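Local coordinates for 2-nitrobenzoate nitroreductase (Pseudomonas fluorescens, PDB 4Z85) that reduces the nitro group of 2-nitrobenzoate as an FMN-dependent flavoprotein of the flavoredoxin family, at the interface of chains A and B. Numbering follows the deposited sequence. Chains: chain A/B, 2-nitrobenzoate nitroreductase.

Contact 1: the interface of chains A and B. Residues chain A 48-49, 51-52, 55, 139, 160; chain B 18-19, 22, 25.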
loop_
_atom_site.group_PDB
_atom_site.type_symbol
_atom_site.label_atom_id
_atom_site.label_comp_id
_atom_site.label_asym_id
_atom_site.label_seq_id
_atom_site.Cartn_x
_atom_site.Cartn_y
_atom_site.Cartn_z
ATOM N N ASN A 48 1.383 3.963 -1.357
ATOM C CA ASN A 48 2.347 3.418 -0.404
ATOM C C ASN A 48 3.639 4.209 -0.468
ATOM O O ASN A 48 3.838 4.998 -1.377
ATOM C CB ASN A 48 2.635 1.927 -0.656
ATOM C CG ASN A 48 2.814 1.145 0.645
ATOM O OD1 ASN A 48 3.344 1.678 1.612
ATOM N ND2 ASN A 48 2.349 -0.110 0.680
ATOM N N TYR A 49 4.517 4.004 0.513
ATOM C CA TYR A 49 5.837 4.630 0.428
ATOM C C TYR A 49 6.692 3.877 -0.579
ATOM O O TYR A 49 6.486 2.681 -0.844
ATOM C CB TYR A 49 6.529 4.664 1.801
ATOM C CG TYR A 49 7.287 3.407 2.185
ATOM C CD1 TYR A 49 6.625 2.297 2.701
ATOM C CD2 TYR A 49 8.675 3.337 2.036
ATOM C CE1 TYR A 49 7.317 1.146 3.051
ATOM C CE2 TYR A 49 9.370 2.191 2.379
ATOM C CZ TYR A 49 8.696 1.106 2.890
ATOM O OH TYR A 49 9.412 -0.028 3.239
ATOM N N GLY A 51 10.392 4.884 -0.850
ATOM C CA GLY A 51 11.774 4.815 -0.373
ATOM C C GLY A 51 12.078 5.853 0.682
ATOM O O GLY A 51 11.241 6.708 0.964
ATOM N N GLU A 52 13.284 5.796 1.254
ATOM C CA GLU A 52 13.636 6.743 2.321
ATOM C C GLU A 52 14.700 7.774 1.918
ATOM O O GLU A 52 14.892 8.755 2.635
ATOM C CB GLU A 52 14.111 5.996 3.574
ATOM C CG GLU A 52 15.412 5.234 3.410
ATOM C CD GLU A 52 15.197 3.732 3.341
ATOM O OE1 GLU A 52 14.042 3.298 3.122
ATOM O OE2 GLU A 52 16.188 2.984 3.518
ATOM N N PRO A 55 12.944 10.524 0.761
ATOM C CA PRO A 55 11.735 9.931 1.357
ATOM C C PRO A 55 10.518 10.141 0.453
ATOM O O PRO A 55 9.871 11.186 0.523
ATOM C CB PRO A 55 11.590 10.685 2.684
ATOM C CG PRO A 55 12.241 11.992 2.439
ATOM C CD PRO A 55 13.393 11.710 1.512
ATOM N N TRP A 139 1.925 13.783 7.108
ATOM C CA TRP A 139 3.141 14.063 6.365
ATOM C C TRP A 139 2.978 15.403 5.657
ATOM O O TRP A 139 2.027 15.604 4.902
ATOM C CB TRP A 139 3.427 12.977 5.320
ATOM C CG TRP A 139 3.763 11.616 5.827
ATOM C CD1 TRP A 139 4.028 11.243 7.118
ATOM C CD2 TRP A 139 3.882 10.430 5.033
ATOM N NE1 TRP A 139 4.314 9.897 7.168
ATOM C CE2 TRP A 139 4.236 9.379 5.900
ATOM C CE3 TRP A 139 3.717 10.157 3.664
ATOM C CZ2 TRP A 139 4.417 8.069 5.449
ATOM C CZ3 TRP A 139 3.900 8.867 3.221
ATOM C CH2 TRP A 139 4.247 7.835 4.105
ATOM N N ILE A 160 8.309 13.485 1.391
ATOM C CA ILE A 160 8.015 13.884 2.752
ATOM C C ILE A 160 9.077 14.864 3.233
ATOM O O ILE A 160 10.251 14.521 3.286
ATOM C CB ILE A 160 7.986 12.680 3.697
ATOM C CG1 ILE A 160 7.027 11.619 3.163
ATOM C CG2 ILE A 160 7.585 13.119 5.102
ATOM C CD1 ILE A 160 7.191 10.272 3.833
ATOM N N ILE B 18 8.977 6.555 8.518
ATOM C CA ILE B 18 8.122 6.234 7.372
ATOM C C ILE B 18 7.390 4.905 7.584
ATOM O O ILE B 18 6.152 4.862 7.535
ATOM C CB ILE B 18 8.917 6.153 6.059
ATOM C CG1 ILE B 18 9.527 7.510 5.711
ATOM C CG2 ILE B 18 7.993 5.660 4.920
ATOM C CD1 ILE B 18 10.572 7.433 4.606
ATOM N N THR B 19 8.129 3.827 7.840
ATOM C CA THR B 19 7.463 2.521 7.974
ATOM C C THR B 19 6.585 2.442 9.218
ATOM O O THR B 19 5.633 1.652 9.269
ATOM C CB THR B 19 8.457 1.355 7.992
ATOM O OG1 THR B 19 9.398 1.523 9.071
ATOM C CG2 THR B 19 9.196 1.244 6.650
ATOM N N VAL B 22 3.057 4.763 7.952
ATOM C CA VAL B 22 2.116 4.390 6.892
ATOM C C VAL B 22 1.751 2.915 7.038
ATOM O O VAL B 22 2.599 2.036 6.960
ATOM C CB VAL B 22 2.661 4.678 5.450
ATOM C CG1 VAL B 22 4.054 4.089 5.223
ATOM C CG2 VAL B 22 1.685 4.131 4.401
ATOM N N ARG B 25 0.181 -2.039 5.670
ATOM C CA ARG B 25 0.602 -2.185 4.277
ATOM C C ARG B 25 0.326 -3.596 3.762
ATOM O O ARG B 25 0.507 -4.581 4.484
ATOM C CB ARG B 25 2.093 -1.863 4.128
ATOM C CG ARG B 25 2.450 -0.464 4.624
ATOM C CD ARG B 25 3.882 -0.099 4.298
ATOM N NE ARG B 25 4.899 -0.912 4.964
ATOM C CZ ARG B 25 5.325 -0.737 6.214
ATOM N NH1 ARG B 25 4.757 0.153 7.009
ATOM N NH2 ARG B 25 6.314 -1.501 6.683
#
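B:Ile18 of helix 11-21 sets its branch methyl over the root of the A:Tyr49 ring, in an apolar patch of the subunit interface where that helix and the following loop of chain B lie against strand 47-52 of chain A. Traced outward, A:Tyr49 CB meets B:Ile18 CG2 at 3.6 Å, and the same methyl reaches over CG and CD2 of the ring. Along the other flank, CD1 lies 4.0 Å from B:Val22 CG1. CE1 comes next, 3.7 Å from B:Arg25 NE; B:Arg25 CD lies in the ring plane at this edge, and the guanidinium stands nearly upright to the ring, at 88°. At the tip, the phenol OH touches the methyl B:Thr19 CG2 at 3.6 Å. The ring gets there because CG is set between the backbone N and the carbonyl carbon (chi1 85°). B:Arg25 NH1 donates to B:Thr19 O and, in the guanidinium plane, to B:Val22 O, two bonds that probably limit its rotation. Beside the tyrosine, B:Val22 CB packs 3.8 Å from A:Trp139 CH2. No polar bond crosses, which suggests that shape fit holds the patch. The amide oxygen A:Asn48 OD1 accepts from A:Tyr49 N at 2.8 Å, on a lone pair, while touching B:Arg25 CD at 3.3 Å.

Contact 2: the interface of chains A and B. Residues chain A 46, 48, 50, 58, 155, 157; chain B 48-50, 58, 157.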
loop_
_atom_site.group_PDB
_atom_site.type_symbol
_atom_site.label_atom_id
_atom_site.label_comp_id
_atom_site.label_asym_id
_atom_site.label_seq_id
_atom_site.Cartn_x
_atom_site.Cartn_y
_atom_site.Cartn_z
ATOM N N ALA A 46 -4.796 3.709 -3.078
ATOM C CA ALA A 46 -3.798 3.232 -4.038
ATOM C C ALA A 46 -2.524 4.010 -3.745
ATOM O O ALA A 46 -2.192 4.975 -4.435
ATOM C CB ALA A 46 -4.254 3.433 -5.493
ATOM N N ASN A 48 1.383 3.963 -1.357
ATOM C CA ASN A 48 2.347 3.418 -0.404
ATOM C C ASN A 48 3.639 4.209 -0.468
ATOM O O ASN A 48 3.838 4.998 -1.377
ATOM C CB ASN A 48 2.635 1.927 -0.656
ATOM C CG ASN A 48 2.814 1.145 0.645
ATOM O OD1 ASN A 48 3.344 1.678 1.612
ATOM N ND2 ASN A 48 2.349 -0.110 0.680
ATOM N N MET A 50 7.667 4.586 -1.143
ATOM C CA MET A 50 8.536 3.985 -2.131
ATOM C C MET A 50 9.968 3.900 -1.639
ATOM O O MET A 50 10.674 2.942 -1.961
ATOM C CB MET A 50 8.469 4.765 -3.437
ATOM C CG MET A 50 7.143 4.578 -4.182
ATOM S SD MET A 50 7.009 2.980 -5.036
ATOM C CE MET A 50 5.905 2.038 -4.000
ATOM N N VAL A 58 4.026 7.180 -3.319
ATOM C CA VAL A 58 3.206 7.331 -4.527
ATOM C C VAL A 58 1.726 7.200 -4.168
ATOM O O VAL A 58 1.356 6.410 -3.303
ATOM C CB VAL A 58 3.615 6.298 -5.630
ATOM C CG1 VAL A 58 3.330 4.838 -5.212
ATOM C CG2 VAL A 58 2.944 6.629 -6.963
ATOM N N MET A 155 -0.099 9.137 -11.470
ATOM C CA MET A 155 0.631 8.724 -10.280
ATOM C C MET A 155 1.383 9.922 -9.706
ATOM O O MET A 155 2.273 10.481 -10.353
ATOM C CB MET A 155 1.584 7.585 -10.615
ATOM C CG MET A 155 0.850 6.274 -10.921
ATOM S SD MET A 155 1.925 4.942 -11.455
ATOM C CE MET A 155 2.445 5.597 -13.043
ATOM N N PHE A 157 3.955 11.352 -7.189
ATOM C CA PHE A 157 5.078 11.010 -6.331
ATOM C C PHE A 157 5.377 12.203 -5.451
ATOM O O PHE A 157 5.668 13.303 -5.948
ATOM C CB PHE A 157 6.308 10.606 -7.146
ATOM C CG PHE A 157 6.137 9.311 -7.873
ATOM C CD1 PHE A 157 5.488 9.272 -9.101
ATOM C CD2 PHE A 157 6.611 8.117 -7.327
ATOM C CE1 PHE A 157 5.328 8.073 -9.769
ATOM C CE2 PHE A 157 6.446 6.911 -7.996
ATOM C CZ PHE A 157 5.802 6.894 -9.222
ATOM N N ASN B 48 1.622 -1.433 -3.843
ATOM C CA ASN B 48 0.172 -1.298 -3.955
ATOM C C ASN B 48 -0.241 -1.348 -5.413
ATOM O O ASN B 48 0.596 -1.265 -6.297
ATOM C CB ASN B 48 -0.342 0.003 -3.312
ATOM C CG ASN B 48 -1.683 -0.192 -2.604
ATOM O OD1 ASN B 48 -2.508 -0.974 -3.059
ATOM N ND2 ASN B 48 -1.890 0.497 -1.474
ATOM N N TYR B 49 -1.541 -1.498 -5.664
ATOM C CA TYR B 49 -2.013 -1.411 -7.046
ATOM C C TYR B 49 -2.033 0.045 -7.485
ATOM O O TYR B 49 -2.148 0.971 -6.664
ATOM C CB TYR B 49 -3.409 -2.038 -7.201
ATOM C CG TYR B 49 -4.577 -1.126 -6.875
ATOM C CD1 TYR B 49 -4.973 -0.907 -5.559
ATOM C CD2 TYR B 49 -5.290 -0.487 -7.893
ATOM C CE1 TYR B 49 -6.041 -0.072 -5.260
ATOM C CE2 TYR B 49 -6.353 0.349 -7.602
ATOM C CZ TYR B 49 -6.729 0.549 -6.293
ATOM O OH TYR B 49 -7.804 1.382 -6.023
ATOM N N MET B 50 -1.925 0.248 -8.795
ATOM C CA MET B 50 -1.912 1.590 -9.332
ATOM C C MET B 50 -3.128 1.858 -10.199
ATOM O O MET B 50 -3.640 2.980 -10.213
ATOM C CB MET B 50 -0.634 1.831 -10.123
ATOM C CG MET B 50 0.610 1.948 -9.236
ATOM S SD MET B 50 0.743 3.546 -8.381
ATOM C CE MET B 50 0.279 3.167 -6.702
ATOM N N VAL B 58 2.698 -1.520 -8.318
ATOM C CA VAL B 58 4.112 -1.170 -8.139
ATOM C C VAL B 58 4.652 -1.831 -6.870
ATOM O O VAL B 58 3.945 -1.948 -5.872
ATOM C CB VAL B 58 4.319 0.381 -8.101
ATOM C CG1 VAL B 58 3.653 1.041 -6.873
ATOM C CG2 VAL B 58 5.804 0.735 -8.177
ATOM N N PHE B 157 7.080 -2.062 -11.909
ATOM C CA PHE B 157 5.681 -1.953 -12.288
ATOM C C PHE B 157 5.287 -3.225 -13.007
ATOM O O PHE B 157 5.880 -3.582 -14.039
ATOM C CB PHE B 157 5.429 -0.726 -13.166
ATOM C CG PHE B 157 5.598 0.568 -12.438
ATOM C CD1 PHE B 157 6.861 1.123 -12.271
ATOM C CD2 PHE B 157 4.497 1.234 -11.897
ATOM C CE1 PHE B 157 7.015 2.318 -11.593
ATOM C CE2 PHE B 157 4.652 2.432 -11.212
ATOM C CZ PHE B 157 5.918 2.973 -11.063
#
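One face of the B:Tyr49 ring takes the methyl of A:Ala46, whose CB stands 3.8 Å above the plane, nearer the ring's border than its centre; the same methyl lies 3.4 Å from the backbone carbonyl B:Tyr49 O. The B:Phe157 ring has its own chain's B:Val58 CG2 over one face. At its rim, B:Phe157 CE2 is approached by the thioether sulphur A:Met155 SD at 3.7 Å, displaced toward the face opposite that methyl, and the two side chains run antiparallel alongside each other. The A:Phe157 ring repeats the intrachain packing, with A:Val58 CG2 over a face. Sulphur meets sulphur where A:Met155 crosses B:Met50 at about a right angle, SD to SD 3.6 Å. B:Met50 is bent at chi2 (-76°) and again at chi3 (104°), which turns its terminal methyl toward chain A's valine, CE ending 3.8 Å from A:Val58 CG1, tip to tip. The exchanged pair, A:Met50 CE and B:Val58 CG1, has the same spacing. Between them the two valines face each other, A:Val58 CG1 to B:Val58 CG1 4.2 Å. No nitrogen or oxygen finds a bonding partner across, so the patch is an apolar seam. It straddles the two-fold axis: strands 47-52, 55-62 and 153-165 of both subunits face one another there, and A:Ala46 joins from the short link between strands 39-44 and 47-52.

Contact 3: the interface of chains A and B. Residues chain A 137, 139, 160, 163, 165, 177; chain B 6, 17-18, 21.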
loop_
_atom_site.group_PDB
_atom_site.type_symbol
_atom_site.label_atom_id
_atom_site.label_comp_id
_atom_site.label_asym_id
_atom_site.label_seq_id
_atom_site.Cartn_x
_atom_site.Cartn_y
_atom_site.Cartn_z
ATOM N N ILE A 137 -1.359 11.302 12.628
ATOM C CA ILE A 137 -0.049 11.551 12.042
ATOM C C ILE A 137 -0.310 12.235 10.718
ATOM O O ILE A 137 -1.296 11.933 10.054
ATOM C CB ILE A 137 0.766 10.246 11.820
ATOM C CG1 ILE A 137 0.962 9.466 13.131
ATOM C CG2 ILE A 137 2.118 10.556 11.197
ATOM C CD1 ILE A 137 1.696 8.147 12.949
ATOM N N TRP A 139 1.925 13.783 7.108
ATOM C CA TRP A 139 3.141 14.063 6.365
ATOM C C TRP A 139 2.978 15.403 5.657
ATOM O O TRP A 139 2.027 15.604 4.902
ATOM C CB TRP A 139 3.427 12.977 5.320
ATOM C CG TRP A 139 3.763 11.616 5.827
ATOM C CD1 TRP A 139 4.028 11.243 7.118
ATOM C CD2 TRP A 139 3.882 10.430 5.033
ATOM N NE1 TRP A 139 4.314 9.897 7.168
ATOM C CE2 TRP A 139 4.236 9.379 5.900
ATOM C CE3 TRP A 139 3.717 10.157 3.664
ATOM C CZ2 TRP A 139 4.417 8.069 5.449
ATOM C CZ3 TRP A 139 3.900 8.867 3.221
ATOM C CH2 TRP A 139 4.247 7.835 4.105
ATOM N N ILE A 160 8.309 13.485 1.391
ATOM C CA ILE A 160 8.015 13.884 2.752
ATOM C C ILE A 160 9.077 14.864 3.233
ATOM O O ILE A 160 10.251 14.521 3.286
ATOM C CB ILE A 160 7.986 12.680 3.697
ATOM C CG1 ILE A 160 7.027 11.619 3.163
ATOM C CG2 ILE A 160 7.585 13.119 5.102
ATOM C CD1 ILE A 160 7.191 10.272 3.833
ATOM N N MET A 163 7.138 15.545 9.363
ATOM C CA MET A 163 5.994 14.812 9.907
ATOM C C MET A 163 5.429 15.436 11.182
ATOM O O MET A 163 6.180 15.883 12.051
ATOM C CB MET A 163 6.380 13.365 10.196
ATOM C CG MET A 163 6.843 12.553 8.989
ATOM S SD MET A 163 7.063 10.819 9.449
ATOM C CE MET A 163 7.766 10.111 7.945
ATOM N N PHE A 165 3.127 14.383 14.503
ATOM C CA PHE A 165 2.567 13.290 15.305
ATOM C C PHE A 165 1.800 13.847 16.504
ATOM O O PHE A 165 2.277 14.788 17.139
ATOM C CB PHE A 165 3.653 12.362 15.851
ATOM C CG PHE A 165 4.616 11.851 14.830
ATOM C CD1 PHE A 165 5.710 12.611 14.450
ATOM C CD2 PHE A 165 4.465 10.579 14.291
ATOM C CE1 PHE A 165 6.616 12.129 13.521
ATOM C CE2 PHE A 165 5.374 10.094 13.365
ATOM C CZ PHE A 165 6.445 10.865 12.982
ATOM N N VAL A 177 8.027 5.818 16.066
ATOM C CA VAL A 177 6.591 5.830 16.268
ATOM C C VAL A 177 6.276 4.808 17.354
ATOM O O VAL A 177 6.877 3.727 17.395
ATOM C CB VAL A 177 5.831 5.498 14.965
ATOM C CG1 VAL A 177 4.341 5.335 15.219
ATOM C CG2 VAL A 177 6.084 6.586 13.940
ATOM N N MET B 6 12.464 16.027 8.160
ATOM C CA MET B 6 13.201 14.894 7.616
ATOM C C MET B 6 14.682 15.226 7.377
ATOM O O MET B 6 15.533 14.335 7.315
ATOM C CB MET B 6 12.558 14.421 6.302
ATOM C CG MET B 6 11.146 13.854 6.459
ATOM S SD MET B 6 11.088 12.339 7.439
ATOM C CE MET B 6 10.565 12.993 9.023
ATOM N N LEU B 17 10.631 6.117 10.735
ATOM C CA LEU B 17 9.484 7.017 10.855
ATOM C C LEU B 17 8.454 6.786 9.719
ATOM O O LEU B 17 7.221 6.797 9.948
ATOM C CB LEU B 17 9.934 8.472 10.870
ATOM C CG LEU B 17 10.686 8.893 12.143
ATOM C CD1 LEU B 17 11.076 10.361 12.053
ATOM C CD2 LEU B 17 9.835 8.641 13.379
ATOM N N ILE B 18 8.977 6.555 8.518
ATOM C CA ILE B 18 8.122 6.234 7.372
ATOM C C ILE B 18 7.390 4.905 7.584
ATOM O O ILE B 18 6.152 4.862 7.535
ATOM C CB ILE B 18 8.917 6.153 6.059
ATOM C CG1 ILE B 18 9.527 7.510 5.711
ATOM C CG2 ILE B 18 7.993 5.660 4.920
ATOM C CD1 ILE B 18 10.572 7.433 4.606
ATOM N N SER B 21 4.746 5.055 10.211
ATOM C CA SER B 21 3.587 5.940 10.064
ATOM C C SER B 21 2.657 5.647 8.871
ATOM O O SER B 21 1.569 6.228 8.785
ATOM C CB SER B 21 4.049 7.401 9.986
ATOM O OG SER B 21 4.952 7.573 8.909
#
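B:Ser21 ends helix 11-21 with its backbone drawn away from the helical values of B:Leu17 and B:Ile18 (phi -108°), and faces A:Trp139 and A:Met163 on the extended strands 137-150 and 153-165. These strands belong to the flavin reductase-like domain of the flavoredoxin family, and a helix of one subunit is here laid across the sheet of the other. The indole A:Trp139 NE1 donates to the hydroxyl B:Ser21 OG at 3.0 Å, 149° at the hydrogen, with OG at the ring's edge and in its plane. That hydroxyl is turned back over the helix, OG between the backbone N and the carbonyl carbon (chi1 58°), and donates to B:Leu17 O at 2.6 Å; B:Ile18 O, at 3.3 Å from OG, has it above the carbonyl plane and is probably the weaker partner. An alanine here would probably leave the indole N-H without its acceptor and the indole less firmly fixed in rotation. On the carbon side, A:Ile137 CD1 lies 3.9 Å from B:Ser21 CB. A:Met163 is extended beyond CG: its CG meets B:Met6 CE at 3.7 Å, its SD passes B:Leu17 CB, and its methyl CE ends 3.9 Å from B:Ile18 CG1. B:Met6 crosses it at about a right angle, and B:Met6 CG touches the carbonyl A:Ile160 O at 3.4 Å. Farther along strand 153-165, A:Phe165 CZ reaches B:Leu17 CD2 at 4.1 Å.

Contact 4: the interface of chains A and B. Residues chain A 203-205, 208-209; chain B 101-102, 105, 117.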
loop_
_atom_site.group_PDB
_atom_site.type_symbol
_atom_site.label_atom_id
_atom_site.label_comp_id
_atom_site.label_asym_id
_atom_site.label_seq_id
_atom_site.Cartn_x
_atom_site.Cartn_y
_atom_site.Cartn_z
ATOM N N THR A 203 9.175 -12.077 13.962
ATOM C CA THR A 203 10.496 -11.521 13.708
ATOM C C THR A 203 11.238 -12.326 12.651
ATOM O O THR A 203 11.034 -13.533 12.491
ATOM C CB THR A 203 11.350 -11.455 14.989
ATOM O OG1 THR A 203 11.578 -12.778 15.474
ATOM C CG2 THR A 203 10.642 -10.646 16.057
ATOM N N VAL A 204 12.083 -11.629 11.903
ATOM C CA VAL A 204 12.919 -12.273 10.914
ATOM C C VAL A 204 14.096 -12.875 11.658
ATOM O O VAL A 204 14.866 -12.153 12.278
ATOM C CB VAL A 204 13.404 -11.277 9.842
ATOM C CG1 VAL A 204 14.421 -11.934 8.936
ATOM C CG2 VAL A 204 12.221 -10.761 9.033
ATOM N N PRO A 205 14.213 -14.207 11.643
ATOM C CA PRO A 205 15.315 -14.787 12.413
ATOM C C PRO A 205 16.677 -14.538 11.772
ATOM O O PRO A 205 16.766 -14.367 10.552
ATOM C CB PRO A 205 14.984 -16.278 12.420
ATOM C CG PRO A 205 14.218 -16.489 11.162
ATOM C CD PRO A 205 13.407 -15.233 10.962
ATOM N N LEU A 208 19.085 -18.971 10.135
ATOM C CA LEU A 208 18.425 -19.243 8.862
ATOM C C LEU A 208 17.880 -20.652 8.744
ATOM O O LEU A 208 18.573 -21.620 9.062
ATOM C CB LEU A 208 19.392 -19.012 7.693
ATOM C CG LEU A 208 20.021 -17.636 7.486
ATOM C CD1 LEU A 208 21.060 -17.709 6.379
ATOM C CD2 LEU A 208 18.953 -16.615 7.142
ATOM N N PRO A 209 16.649 -20.776 8.246
ATOM C CA PRO A 209 16.105 -22.085 7.897
ATOM C C PRO A 209 16.816 -22.678 6.694
ATOM O O PRO A 209 17.291 -21.949 5.817
ATOM C CB PRO A 209 14.643 -21.788 7.565
ATOM C CG PRO A 209 14.647 -20.399 7.099
ATOM C CD PRO A 209 15.725 -19.684 7.883
ATOM N N VAL B 101 7.531 -14.612 6.493
ATOM C CA VAL B 101 8.512 -13.867 7.259
ATOM C C VAL B 101 9.895 -14.523 7.160
ATOM O O VAL B 101 10.908 -13.824 7.058
ATOM C CB VAL B 101 8.075 -13.727 8.724
ATOM C CG1 VAL B 101 9.200 -13.165 9.580
ATOM C CG2 VAL B 101 6.833 -12.838 8.800
ATOM N N LEU B 102 9.932 -15.856 7.155
ATOM C CA LEU B 102 11.210 -16.570 6.993
ATOM C C LEU B 102 11.890 -16.237 5.656
ATOM O O LEU B 102 13.123 -16.162 5.575
ATOM C CB LEU B 102 11.003 -18.081 7.113
ATOM C CG LEU B 102 10.503 -18.556 8.476
ATOM C CD1 LEU B 102 10.344 -20.060 8.510
ATOM C CD2 LEU B 102 11.437 -18.073 9.585
ATOM N N SER B 105 14.459 -13.405 5.389
ATOM C CA SER B 105 15.760 -13.569 6.025
ATOM C C SER B 105 16.886 -13.307 5.027
ATOM O O SER B 105 16.673 -13.307 3.812
ATOM C CB SER B 105 15.900 -14.973 6.625
ATOM O OG SER B 105 14.893 -15.224 7.592
ATOM N N VAL B 117 12.497 -22.585 3.251
ATOM C CA VAL B 117 11.446 -22.319 4.239
ATOM C C VAL B 117 10.259 -23.281 4.140
ATOM O O VAL B 117 9.368 -23.264 4.989
ATOM C CB VAL B 117 10.919 -20.859 4.134
ATOM C CG1 VAL B 117 12.080 -19.878 4.065
ATOM C CG2 VAL B 117 9.988 -20.691 2.933
#
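A:Val204, A:Pro205 and A:Leu208 close around B:Ser105, just past the C-terminal end of helix 94-103. The motif is an extended, proline-bearing tail of one flavoredoxin-family subunit draped over a helix end of the other. Packing is tight here: the branch methyl A:Leu208 CD2 sits 3.5 Å from B:Ser105 CB, and A:Val204 CG1, anti to its backbone N (chi1 172°), lies 3.6 Å from B:Ser105 CA. The ring of A:Pro205 crosses B:Leu102 at about a right angle, CG to CD2 3.6 Å. Just before A:Val204, the carbonyl A:Thr203 O rests on the methyl B:Val101 CG1 at 3.5 Å. The hydroxyl B:Ser105 OG is turned inward to its own helix, donating to B:Leu102 O at 2.8 Å with the donor tilted 27° from the carbonyl plane, and no polar bond crosses to chain A. An alanine here would probably leave the carbonyl of B:Leu102 without this hydroxyl and open a gap beside A:Val204 CG1. The looser side lies toward A:Pro209 and B:Val117, side by side and pointing the same way: A:Pro209 has 34 Å² hidden by the partner, yet its CG comes no nearer to B:Val117 CG1 than 4.0 Å.

Contact 1 and contact 3 are neighbours, the centres of their C-alpha atoms about 8 Å apart, and share A:Trp139, A:Ile160 and B:Ile18, so helix 11-21 of chain B serves both. Contact 2, its C-alpha centre about 11 Å from that of contact 1, is tied to it by A:Asn48 and strand 47-52. Together the three form a continuous path from the two-fold axis outward. Contact 4 stands apart, its C-alpha centre about 24 to 28 Å from those of the others, where the C-terminal tail reaches over the partner. Each has a twin with chains exchanged, which would fit a stable dimer, although the structure alone does not show the state in solution.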